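Local coordinates for uncharacterized protein Atu2773 (Agrobacterium tumefaciens, PDB 2QV5) that is of unknown function but belongs to the divergent polysaccharide deacetylase family, so it may act on a carbohydrate, at residues A[87-92]-A[103-108]; A[127-132]-A[156-161]; A[136-141]-A[165-170]; A[181-186]-A[214-219]. One frame throughout, in Å; residues are numbered along the deposited sequence.

Contact 1: A[87-92]-A[103-108]; sequences PLEPFG and LLAGDP
E89 and L104 meet with their side chains crossing at about a right angle. E89 CG stands anti to the backbone N (chi1 -166°), and the chain stays extended beyond it. CD2 of L104 lies against the aliphatic part of this chain, 3.8 Å from E89 CG. The carboxylate reaches past L104 to the next backbone amide. A105 N donates to E89 OE1 at 2.8 Å, meeting the oxygen nearly in line with its C-O bond. OE1 also accepts from a water, 2.7 Å away. That water in turn accepts from G106 N at 2.9 Å. One carboxylate oxygen therefore holds two successive amides, one directly and one through water. Both lie in the type I beta turn from L104 to D107. P87 and L88 end strand 82-88, and from E89 the chain leaves the central parallel sheet. Segment 103-108 belongs to the loop that leads from there to helix 109-120. The two backbones form a single beta bridge, L88 with L103. L103 N donates to P87 O at 3.1 Å, nearly straight at 167°. The return bond, E89 N to L103 O, is 2.9 Å long but bent to 122°, and is weak. L88 and L103 cross at a slant beside this bridge. CD2 of L88 touches both CB and CD2 of L103, the latter at 3.8 Å. L103 also packs on F137 and on N112 and R115 of helix 109-120, while L104 meets Y93. R115 forms a salt bridge with D107.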
loop_
_atom_site.group_PDB
_atom_site.type_symbol
_atom_site.label_atom_id
_atom_site.label_comp_id
_atom_site.label_asym_id
_atom_site.label_seq_id
_atom_site.Cartn_x
_atom_site.Cartn_y
_atom_site.Cartn_z
ATOM N N PRO A 87 -4.280 -1.571 10.004
ATOM C CA PRO A 87 -5.501 -0.904 10.483
ATOM C C PRO A 87 -5.199 0.242 11.465
ATOM O O PRO A 87 -4.531 0.029 12.473
ATOM C CB PRO A 87 -6.277 -2.037 11.175
ATOM C CG PRO A 87 -5.268 -3.055 11.523
ATOM C CD PRO A 87 -4.189 -2.965 10.475
ATOM N N LEU A 88 -5.674 1.446 11.143
ATOM C CA LEU A 88 -5.458 2.638 11.973
ATOM C C LEU A 88 -6.788 3.300 12.330
ATOM O O LEU A 88 -7.757 3.169 11.587
ATOM C CB LEU A 88 -4.555 3.646 11.262
ATOM C CG LEU A 88 -3.152 3.276 10.765
ATOM C CD1 LEU A 88 -2.549 4.516 10.126
ATOM C CD2 LEU A 88 -2.255 2.792 11.887
ATOM N N GLU A 89 -6.828 4.015 13.458
ATOM C CA GLU A 89 -8.098 4.525 14.010
ATOM C C GLU A 89 -8.785 5.536 13.096
ATOM O O GLU A 89 -8.217 6.589 12.807
ATOM C CB GLU A 89 -7.901 5.141 15.394
ATOM C CG GLU A 89 -9.207 5.384 16.154
ATOM C CD GLU A 89 -9.029 6.276 17.369
ATOM O OE1 GLU A 89 -7.918 6.299 17.939
ATOM O OE2 GLU A 89 -10.003 6.955 17.759
ATOM N N PRO A 90 -10.007 5.210 12.639
ATOM C CA PRO A 90 -10.787 6.140 11.827
ATOM C C PRO A 90 -11.539 7.146 12.711
ATOM O O PRO A 90 -11.500 7.034 13.943
ATOM C CB PRO A 90 -11.762 5.222 11.099
ATOM C CG PRO A 90 -11.979 4.076 12.049
ATOM C CD PRO A 90 -10.725 3.942 12.878
ATOM N N PHE A 91 -12.214 8.112 12.089
ATOM C CA PHE A 91 -13.020 9.093 12.829
ATOM C C PHE A 91 -14.272 8.509 13.499
ATOM O O PHE A 91 -14.735 9.031 14.516
ATOM C CB PHE A 91 -13.409 10.268 11.929
ATOM C CG PHE A 91 -12.327 11.295 11.777
ATOM C CD1 PHE A 91 -11.897 12.038 12.877
ATOM C CD2 PHE A 91 -11.737 11.523 10.536
ATOM C CE1 PHE A 91 -10.893 12.989 12.747
ATOM C CE2 PHE A 91 -10.734 12.477 10.393
ATOM C CZ PHE A 91 -10.309 13.209 11.505
ATOM N N GLY A 92 -14.802 7.425 12.936
ATOM C CA GLY A 92 -16.035 6.818 13.440
ATOM C C GLY A 92 -15.856 5.696 14.448
ATOM O O GLY A 92 -16.708 4.815 14.545
ATOM N N LEU A 103 -4.541 0.450 15.505
ATOM C CA LEU A 103 -3.736 1.388 16.290
ATOM C C LEU A 103 -4.610 2.585 16.666
ATOM O O LEU A 103 -5.372 3.096 15.831
ATOM C CB LEU A 103 -2.473 1.814 15.525
ATOM C CG LEU A 103 -1.264 0.853 15.463
ATOM C CD1 LEU A 103 -1.566 -0.489 14.844
ATOM C CD2 LEU A 103 -0.124 1.494 14.692
ATOM N N LEU A 104 -4.522 3.000 17.931
ATOM C CA LEU A 104 -5.401 4.031 18.481
ATOM C C LEU A 104 -4.618 5.253 18.923
ATOM O O LEU A 104 -3.569 5.131 19.566
ATOM C CB LEU A 104 -6.232 3.469 19.649
ATOM C CG LEU A 104 -7.054 2.203 19.369
ATOM C CD1 LEU A 104 -7.668 1.640 20.643
ATOM C CD2 LEU A 104 -8.134 2.460 18.315
ATOM N N ALA A 105 -5.146 6.427 18.576
ATOM C CA ALA A 105 -4.500 7.710 18.849
ATOM C C ALA A 105 -4.196 7.980 20.331
ATOM O O ALA A 105 -3.174 8.588 20.652
ATOM C CB ALA A 105 -5.319 8.854 18.249
ATOM N N GLY A 106 -5.070 7.517 21.221
ATOM C CA GLY A 106 -4.936 7.788 22.654
ATOM C C GLY A 106 -4.071 6.820 23.449
ATOM O O GLY A 106 -3.702 7.111 24.586
ATOM N N ASP A 107 -3.748 5.675 22.851
ATOM C CA ASP A 107 -2.940 4.640 23.501
ATOM C C ASP A 107 -1.455 5.019 23.544
ATOM O O ASP A 107 -0.984 5.753 22.667
ATOM C CB ASP A 107 -3.144 3.291 22.798
ATOM C CG ASP A 107 -4.305 2.496 23.381
ATOM O OD1 ASP A 107 -4.581 2.629 24.594
ATOM O OD2 ASP A 107 -4.940 1.729 22.631
ATOM N N PRO A 108 -0.712 4.535 24.572
ATOM C CA PRO A 108 0.721 4.845 24.639
ATOM C C PRO A 108 1.502 4.120 23.546
ATOM O O PRO A 108 1.025 3.108 23.025
ATOM C CB PRO A 108 1.129 4.320 26.018
ATOM C CG PRO A 108 0.159 3.234 26.310
ATOM C CD PRO A 108 -1.137 3.693 25.709
HETATM O O HOH W 1 -7.813 6.790 20.605
#

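Contact 2: A[127-132]-A[156-161]; sequences TGVMNY and LLFLDD
N131 and D161 are joined by two hydrogen bonds. D161 N donates to N131 OD1 at 2.8 Å, in the carbonyl plane and on a lone pair. N131 ND2 donates to D161 OD1, also at 2.8 Å. This second donor comes from above the carboxylate, whose plane is 88° from that of the amide. N131 CG sits between its backbone N and carbonyl carbon (chi1 59°), which brings the amide to D161. Behind this pair run strands 128-131 and 157-160, parallel neighbours of a beta-alpha-beta unit linked through helix 141-153. Three backbone bonds join them: L157 N to T127 O, V129 N to L157 O, and L159 N to V129 O at 2.8 Å. On one face M130 and L159 lie side by side, with M130 CE 3.8 Å from L159 CD2. On the other, V129 CG2 approaches F158 CD1 obliquely at 3.7 Å, and I151 of helix 141-153 packs on both residues. Further bonds fix the polar ends: N131 ND2 to L133 O, and D161 OD1 with S163 OG. D161 OD1 is thus shared by an amide and a hydroxyl. The N131 amide is set one way round, because its OD1 faces an N-H while its ND2 faces a carboxylate.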
loop_
_atom_site.group_PDB
_atom_site.type_symbol
_atom_site.label_atom_id
_atom_site.label_comp_id
_atom_site.label_asym_id
_atom_site.label_seq_id
_atom_site.Cartn_x
_atom_site.Cartn_y
_atom_site.Cartn_z
ATOM N N THR A 127 7.419 -4.724 0.831
ATOM C CA THR A 127 8.378 -3.624 0.717
ATOM C C THR A 127 8.017 -2.512 1.652
ATOM O O THR A 127 8.836 -1.653 1.947
ATOM C CB THR A 127 8.436 -3.010 -0.705
ATOM O OG1 THR A 127 7.103 -2.735 -1.174
ATOM C CG2 THR A 127 9.146 -3.939 -1.660
ATOM N N GLY A 128 6.765 -2.488 2.085
ATOM C CA GLY A 128 6.355 -1.406 2.936
ATOM C C GLY A 128 4.975 -1.596 3.483
ATOM O O GLY A 128 4.341 -2.633 3.253
ATOM N N VAL A 129 4.505 -0.571 4.183
ATOM C CA VAL A 129 3.193 -0.605 4.800
ATOM C C VAL A 129 2.329 0.513 4.236
ATOM O O VAL A 129 2.838 1.539 3.756
ATOM C CB VAL A 129 3.248 -0.506 6.362
ATOM C CG1 VAL A 129 4.142 -1.582 6.971
ATOM C CG2 VAL A 129 3.709 0.869 6.800
ATOM N N MET A 130 1.019 0.312 4.281
ATOM C CA MET A 130 0.095 1.384 3.945
ATOM C C MET A 130 -1.005 1.434 4.998
ATOM O O MET A 130 -1.257 0.446 5.672
ATOM C CB MET A 130 -0.460 1.246 2.507
ATOM C CG MET A 130 -1.169 -0.063 2.180
ATOM S SD MET A 130 -1.893 -0.231 0.500
ATOM C CE MET A 130 -2.450 1.424 0.166
ATOM N N ASN A 131 -1.624 2.597 5.164
ATOM C CA ASN A 131 -2.705 2.737 6.136
ATOM C C ASN A 131 -3.967 2.094 5.601
ATOM O O ASN A 131 -4.235 2.146 4.402
ATOM C CB ASN A 131 -2.977 4.214 6.452
ATOM C CG ASN A 131 -3.366 5.009 5.230
ATOM O OD1 ASN A 131 -2.580 5.155 4.295
ATOM N ND2 ASN A 131 -4.593 5.521 5.224
ATOM N N TYR A 132 -4.705 1.438 6.488
ATOM C CA TYR A 132 -6.101 1.163 6.238
ATOM C C TYR A 132 -6.855 2.107 7.158
ATOM O O TYR A 132 -6.694 2.042 8.391
ATOM C CB TYR A 132 -6.476 -0.294 6.511
ATOM C CG TYR A 132 -7.966 -0.532 6.336
ATOM C CD1 TYR A 132 -8.601 -0.229 5.125
ATOM C CD2 TYR A 132 -8.744 -1.026 7.384
ATOM C CE1 TYR A 132 -9.973 -0.419 4.962
ATOM C CE2 TYR A 132 -10.121 -1.229 7.226
ATOM C CZ TYR A 132 -10.727 -0.922 6.014
ATOM O OH TYR A 132 -12.084 -1.115 5.856
ATOM N N LEU A 156 11.487 -0.241 5.707
ATOM C CA LEU A 156 10.226 -0.309 4.989
ATOM C C LEU A 156 9.787 1.089 4.560
ATOM O O LEU A 156 10.084 2.086 5.239
ATOM C CB LEU A 156 9.128 -0.908 5.887
ATOM C CG LEU A 156 9.288 -2.333 6.423
ATOM C CD1 LEU A 156 8.431 -2.548 7.678
ATOM C CD2 LEU A 156 8.921 -3.335 5.337
ATOM N N LEU A 157 9.064 1.154 3.442
ATOM C CA LEU A 157 8.462 2.406 2.989
ATOM C C LEU A 157 7.086 2.545 3.607
ATOM O O LEU A 157 6.493 1.550 3.999
ATOM C CB LEU A 157 8.356 2.434 1.460
ATOM C CG LEU A 157 7.417 1.473 0.716
ATOM C CD1 LEU A 157 5.997 2.018 0.577
ATOM C CD2 LEU A 157 8.003 1.283 -0.644
ATOM N N PHE A 158 6.585 3.777 3.682
ATOM C CA PHE A 158 5.229 4.068 4.177
ATOM C C PHE A 158 4.430 4.725 3.046
ATOM O O PHE A 158 4.774 5.811 2.569
ATOM C CB PHE A 158 5.320 5.000 5.406
ATOM C CG PHE A 158 3.999 5.260 6.097
ATOM C CD1 PHE A 158 3.652 4.551 7.244
ATOM C CD2 PHE A 158 3.123 6.238 5.629
ATOM C CE1 PHE A 158 2.440 4.787 7.897
ATOM C CE2 PHE A 158 1.907 6.477 6.267
ATOM C CZ PHE A 158 1.567 5.757 7.404
ATOM N N LEU A 159 3.363 4.074 2.611
ATOM C CA LEU A 159 2.480 4.650 1.611
ATOM C C LEU A 159 1.211 5.148 2.309
ATOM O O LEU A 159 0.483 4.387 2.942
ATOM C CB LEU A 159 2.162 3.625 0.506
ATOM C CG LEU A 159 1.208 4.100 -0.597
ATOM C CD1 LEU A 159 1.855 5.153 -1.498
ATOM C CD2 LEU A 159 0.706 2.943 -1.413
ATOM N N ASP A 160 0.971 6.445 2.222
ATOM C CA ASP A 160 -0.230 7.023 2.799
ATOM C C ASP A 160 -1.258 7.093 1.671
ATOM O O ASP A 160 -0.972 7.618 0.588
ATOM C CB ASP A 160 0.118 8.402 3.388
ATOM C CG ASP A 160 -1.024 9.028 4.200
ATOM O OD1 ASP A 160 -2.187 9.047 3.740
ATOM O OD2 ASP A 160 -0.738 9.546 5.302
ATOM N N ASP A 161 -2.456 6.561 1.899
ATOM C CA ASP A 161 -3.447 6.487 0.805
ATOM C C ASP A 161 -4.083 7.838 0.399
ATOM O O ASP A 161 -4.796 7.922 -0.602
ATOM C CB ASP A 161 -4.506 5.405 1.075
ATOM C CG ASP A 161 -5.539 5.816 2.112
ATOM O OD1 ASP A 161 -5.339 6.811 2.834
ATOM O OD2 ASP A 161 -6.562 5.105 2.215
#

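Contact 3: A[136-141]-A[165-170]; sequences RFLAEQ and AQSLSG
Two loops meet here at the C-terminal ends of the strands of the parallel sheet. Segment 136-141 follows strand 128-131 and leads into helix 141-153. Segment 165-170 follows strand 157-160 and leads into helix 169-176. The joining bond is L168 N to L138 O, 2.9 Å. The donor lies above the carbonyl plane, 37° out of it. L168 is the N-cap residue of helix 169-176, so the bond ties the start of that helix to the neighbouring loop. The L168 side chain points to the same loop. Its CG stands anti to the carbonyl carbon (chi1 -72°). An extended chi2 of 173° then carries CD1 to the backbone at the start of helix 141-153. L168 CD1 is 3.4 Å from A139 O and 3.5 Å from Q141 N. L168 CD1 also touches Q141 CB at 3.8 Å. S167 OG meets the L138 side chain, 3.6 Å from L138 CB. A139 CA lies 3.8 Å from Q166 O. L138 packs further inward on L88 and F158. S167 OG bonds D160 OD2 of strand 157-160 and weakly accepts from S169 N, while it also touches the carbons of L138. D160 OD2 holds both hydroxyls, S167 OG and S169 OG, and so fixes the loop and the helix start on strand 157-160.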
loop_
_atom_site.group_PDB
_atom_site.type_symbol
_atom_site.label_atom_id
_atom_site.label_comp_id
_atom_site.label_asym_id
_atom_site.label_seq_id
_atom_site.Cartn_x
_atom_site.Cartn_y
_atom_site.Cartn_z
ATOM N N ARG A 136 -8.490 9.567 12.100
ATOM C CA ARG A 136 -8.128 10.108 13.411
ATOM C C ARG A 136 -6.631 9.955 13.687
ATOM O O ARG A 136 -5.977 10.923 14.078
ATOM C CB ARG A 136 -8.968 9.437 14.512
ATOM C CG ARG A 136 -8.604 9.784 15.970
ATOM C CD ARG A 136 -8.995 11.209 16.374
ATOM N NE ARG A 136 -10.411 11.505 16.139
ATOM C CZ ARG A 136 -11.355 11.522 17.078
ATOM N NH1 ARG A 136 -11.058 11.257 18.346
ATOM N NH2 ARG A 136 -12.607 11.805 16.743
ATOM N N PHE A 137 -6.098 8.752 13.458
ATOM C CA PHE A 137 -4.712 8.410 13.799
ATOM C C PHE A 137 -3.647 9.253 13.082
ATOM O O PHE A 137 -2.675 9.697 13.707
ATOM C CB PHE A 137 -4.451 6.920 13.549
ATOM C CG PHE A 137 -3.227 6.389 14.246
ATOM C CD1 PHE A 137 -3.315 5.894 15.538
ATOM C CD2 PHE A 137 -1.989 6.380 13.608
ATOM C CE1 PHE A 137 -2.191 5.407 16.190
ATOM C CE2 PHE A 137 -0.861 5.892 14.252
ATOM C CZ PHE A 137 -0.961 5.399 15.539
ATOM N N LEU A 138 -3.843 9.480 11.785
ATOM C CA LEU A 138 -2.849 10.157 10.948
ATOM C C LEU A 138 -2.677 11.640 11.253
ATOM O O LEU A 138 -1.634 12.216 10.951
ATOM C CB LEU A 138 -3.142 9.929 9.451
ATOM C CG LEU A 138 -3.023 8.479 8.949
ATOM C CD1 LEU A 138 -3.708 8.303 7.581
ATOM C CD2 LEU A 138 -1.566 7.959 8.934
ATOM N N ALA A 139 -3.699 12.243 11.858
ATOM C CA ALA A 139 -3.656 13.648 12.265
ATOM C C ALA A 139 -3.019 13.876 13.651
ATOM O O ALA A 139 -2.904 15.020 14.100
ATOM C CB ALA A 139 -5.068 14.243 12.213
ATOM N N GLU A 140 -2.596 12.797 14.314
ATOM C CA GLU A 140 -2.055 12.873 15.674
ATOM C C GLU A 140 -0.557 12.576 15.754
ATOM O O GLU A 140 -0.151 11.410 15.758
ATOM C CB GLU A 140 -2.836 11.944 16.605
ATOM C CG GLU A 140 -4.331 12.248 16.687
ATOM C CD GLU A 140 -4.641 13.526 17.447
ATOM O OE1 GLU A 140 -4.363 13.577 18.668
ATOM O OE2 GLU A 140 -5.179 14.471 16.826
ATOM N N GLN A 141 0.246 13.644 15.832
ATOM C CA GLN A 141 1.717 13.577 15.797
ATOM C C GLN A 141 2.292 12.599 16.819
ATOM O O GLN A 141 3.114 11.755 16.478
ATOM C CB GLN A 141 2.314 14.982 15.984
ATOM C CG GLN A 141 3.792 15.044 16.369
ATOM C CD GLN A 141 4.713 15.274 15.194
ATOM O OE1 GLN A 141 4.273 15.580 14.084
ATOM N NE2 GLN A 141 6.011 15.140 15.437
ATOM N N ALA A 165 -6.761 14.589 4.476
ATOM C CA ALA A 165 -6.008 15.782 4.085
ATOM C C ALA A 165 -5.182 16.356 5.247
ATOM O O ALA A 165 -4.204 17.082 5.028
ATOM C CB ALA A 165 -6.947 16.838 3.503
ATOM N N GLN A 166 -5.566 16.004 6.473
ATOM C CA GLN A 166 -4.875 16.476 7.673
ATOM C C GLN A 166 -3.733 15.553 8.119
ATOM O O GLN A 166 -3.110 15.790 9.160
ATOM C CB GLN A 166 -5.882 16.671 8.817
ATOM C CG GLN A 166 -6.980 17.684 8.501
ATOM C CD GLN A 166 -6.428 18.994 7.960
ATOM O OE1 GLN A 166 -5.644 19.678 8.628
ATOM N NE2 GLN A 166 -6.832 19.348 6.741
ATOM N N SER A 167 -3.464 14.516 7.320
ATOM C CA SER A 167 -2.443 13.514 7.643
ATOM C C SER A 167 -1.064 14.139 7.800
ATOM O O SER A 167 -0.654 14.995 7.011
ATOM C CB SER A 167 -2.397 12.410 6.585
ATOM O OG SER A 167 -1.269 11.575 6.793
ATOM N N LEU A 168 -0.363 13.690 8.833
ATOM C CA LEU A 168 0.925 14.236 9.218
ATOM C C LEU A 168 2.086 13.369 8.773
ATOM O O LEU A 168 3.225 13.651 9.123
ATOM C CB LEU A 168 0.978 14.400 10.739
ATOM C CG LEU A 168 0.138 15.531 11.329
ATOM C CD1 LEU A 168 0.170 15.451 12.833
ATOM C CD2 LEU A 168 0.659 16.891 10.846
ATOM N N SER A 169 1.797 12.331 7.989
ATOM C CA SER A 169 2.814 11.345 7.606
ATOM C C SER A 169 3.909 11.901 6.701
ATOM O O SER A 169 5.053 11.448 6.771
ATOM C CB SER A 169 2.168 10.098 6.991
ATOM O OG SER A 169 1.744 10.336 5.660
ATOM N N GLY A 170 3.560 12.877 5.860
ATOM C CA GLY A 170 4.536 13.517 4.975
ATOM C C GLY A 170 5.552 14.350 5.731
ATOM O O GLY A 170 6.760 14.273 5.469
#

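Contact 4: A[181-186]-A[214-219]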
loop_
_atom_site.group_PDB
_atom_site.type_symbol
_atom_site.label_atom_id
_atom_site.label_comp_id
_atom_site.label_asym_id
_atom_site.label_seq_id
_atom_site.Cartn_x
_atom_site.Cartn_y
_atom_site.Cartn_z
ATOM N N GLY A 181 5.429 8.153 0.674
ATOM C CA GLY A 181 4.760 8.689 -0.504
ATOM C C GLY A 181 3.262 8.762 -0.259
ATOM O O GLY A 181 2.708 7.978 0.513
ATOM N N PHE A 182 2.618 9.720 -0.913
ATOM C CA PHE A 182 1.162 9.864 -0.890
ATOM C C PHE A 182 0.645 9.320 -2.207
ATOM O O PHE A 182 1.269 9.549 -3.259
ATOM C CB PHE A 182 0.770 11.346 -0.800
ATOM C CG PHE A 182 0.863 11.942 0.582
ATOM C CD1 PHE A 182 -0.069 11.613 1.564
ATOM C CD2 PHE A 182 1.846 12.883 0.881
ATOM C CE1 PHE A 182 0.003 12.178 2.832
ATOM C CE2 PHE A 182 1.924 13.457 2.164
ATOM C CZ PHE A 182 1.003 13.104 3.129
ATOM N N ALA A 183 -0.472 8.590 -2.163
ATOM C CA ALA A 183 -1.173 8.241 -3.381
ATOM C C ALA A 183 -1.698 9.524 -3.984
ATOM O O ALA A 183 -2.174 10.409 -3.262
ATOM C CB ALA A 183 -2.330 7.287 -3.106
ATOM N N ASP A 184 -1.581 9.619 -5.304
ATOM C CA ASP A 184 -2.076 10.762 -6.068
ATOM C C ASP A 184 -3.570 10.662 -6.371
ATOM O O ASP A 184 -4.269 11.678 -6.411
ATOM C CB ASP A 184 -1.313 10.871 -7.389
ATOM C CG ASP A 184 0.173 11.145 -7.193
ATOM O OD1 ASP A 184 0.551 12.332 -7.099
ATOM O OD2 ASP A 184 0.963 10.171 -7.151
ATOM N N VAL A 185 -4.061 9.446 -6.620
ATOM C CA VAL A 185 -5.450 9.250 -7.049
ATOM C C VAL A 185 -6.063 8.037 -6.346
ATOM O O VAL A 185 -5.445 6.975 -6.307
ATOM C CB VAL A 185 -5.540 9.021 -8.602
ATOM C CG1 VAL A 185 -6.996 8.960 -9.082
ATOM C CG2 VAL A 185 -4.780 10.092 -9.365
ATOM N N LEU A 186 -7.260 8.211 -5.776
ATOM C CA LEU A 186 -8.109 7.090 -5.387
ATOM C C LEU A 186 -8.954 6.687 -6.600
ATOM O O LEU A 186 -9.795 7.457 -7.077
ATOM C CB LEU A 186 -8.991 7.436 -4.187
ATOM C CG LEU A 186 -10.135 6.471 -3.817
ATOM C CD1 LEU A 186 -9.634 5.107 -3.339
ATOM C CD2 LEU A 186 -11.061 7.104 -2.777
ATOM N N ILE A 214 0.988 7.575 -8.262
ATOM C CA ILE A 214 0.505 6.375 -7.576
ATOM C C ILE A 214 -1.015 6.435 -7.469
ATOM O O ILE A 214 -1.566 7.433 -7.001
ATOM C CB ILE A 214 1.100 6.241 -6.150
ATOM C CG1 ILE A 214 2.633 6.121 -6.187
ATOM C CG2 ILE A 214 0.466 5.038 -5.407
ATOM C CD1 ILE A 214 3.322 6.338 -4.828
ATOM N N GLY A 215 -1.685 5.380 -7.936
ATOM C CA GLY A 215 -3.118 5.209 -7.744
ATOM C C GLY A 215 -3.388 4.084 -6.767
ATOM O O GLY A 215 -2.615 3.128 -6.686
ATOM N N VAL A 216 -4.462 4.210 -5.991
ATOM C CA VAL A 216 -4.849 3.155 -5.057
ATOM C C VAL A 216 -6.292 2.707 -5.331
ATOM O O VAL A 216 -7.124 3.501 -5.771
ATOM C CB VAL A 216 -4.666 3.561 -3.565
ATOM C CG1 VAL A 216 -3.192 3.676 -3.204
ATOM C CG2 VAL A 216 -5.388 4.863 -3.241
ATOM N N ALA A 217 -6.544 1.422 -5.120
ATOM C CA ALA A 217 -7.875 0.839 -5.239
ATOM C C ALA A 217 -8.004 -0.337 -4.265
ATOM O O ALA A 217 -7.012 -0.767 -3.666
ATOM C CB ALA A 217 -8.119 0.381 -6.656
ATOM N N SER A 218 -9.234 -0.810 -4.079
ATOM C CA SER A 218 -9.523 -2.015 -3.307
ATOM C C SER A 218 -9.849 -3.118 -4.283
ATOM O O SER A 218 -10.097 -2.839 -5.461
ATOM C CB SER A 218 -10.712 -1.778 -2.375
ATOM O OG SER A 218 -10.362 -0.857 -1.369
ATOM N N ALA A 219 -9.852 -4.368 -3.810
ATOM C CA ALA A 219 -10.105 -5.531 -4.669
ATOM C C ALA A 219 -11.600 -5.806 -4.920
ATOM O O ALA A 219 -12.085 -6.917 -4.698
ATOM C CB ALA A 219 -9.400 -6.779 -4.110
#
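I214 O accepts from two successive amides, D184 N at 2.8 Å and V185 N at 3.2 Å. Both donors lie in the plane of its carbonyl. This happens where strand 180-186 is interrupted, beside strand 212-218. The two strands are parallel partners in a beta-alpha-beta unit whose crossover is helix 193-210. D184 also returns a bond through its side chain. I214 N donates to D184 OD2 at 2.8 Å, on the anti side of the carboxylate. D184 CG stands beside its own backbone N (chi1 -63°), which keeps the carboxylate near I214 N. The residue therefore grips both polar backbone atoms of I214. Regular pairing resumes at V185, whose N bonds I214 O and whose O accepts from V216 N at 3.0 Å. V185 CB points to the face where K199, L203 and I206 of helix 193-210 pack against it. V216 and L186 point to the other face. L186 CD1 comes 3.8 Å from V216 O. V216 also packs on V35 of strand 30-39, the neighbour on its far side in the sheet. I214 reaches L159 of strand 157-160. The methyl of A183 sits against both branches of V216, with A183 CB 3.7 Å from V216 CG1 and 3.9 Å from V216 CG2.

Overall arrangement
From the N terminus, contact 1 closes first: it ties the end of strand 82-88 to the loop before helix 109-120. Contact 2 opens next and pairs strands 128-131 and 157-160, closing the loop that contains helix 141-153. Contact 3 crosses it, since 136-141 lies between the segments of contact 2 and 165-170 follows them. Contact 4 comes last and pairs strands 180-186 and 212-218. Contacts 1, 2 and 4 reach one parallel sheet. L88 N meets Y132 O between contacts 1 and 2, and D160 bonds G181 and A183 between contacts 2 and 4. Contact 3 joins the loop before helix 141-153 to the loop and start of helix 169-176, and meets contact 1 through E89 O and F137 N.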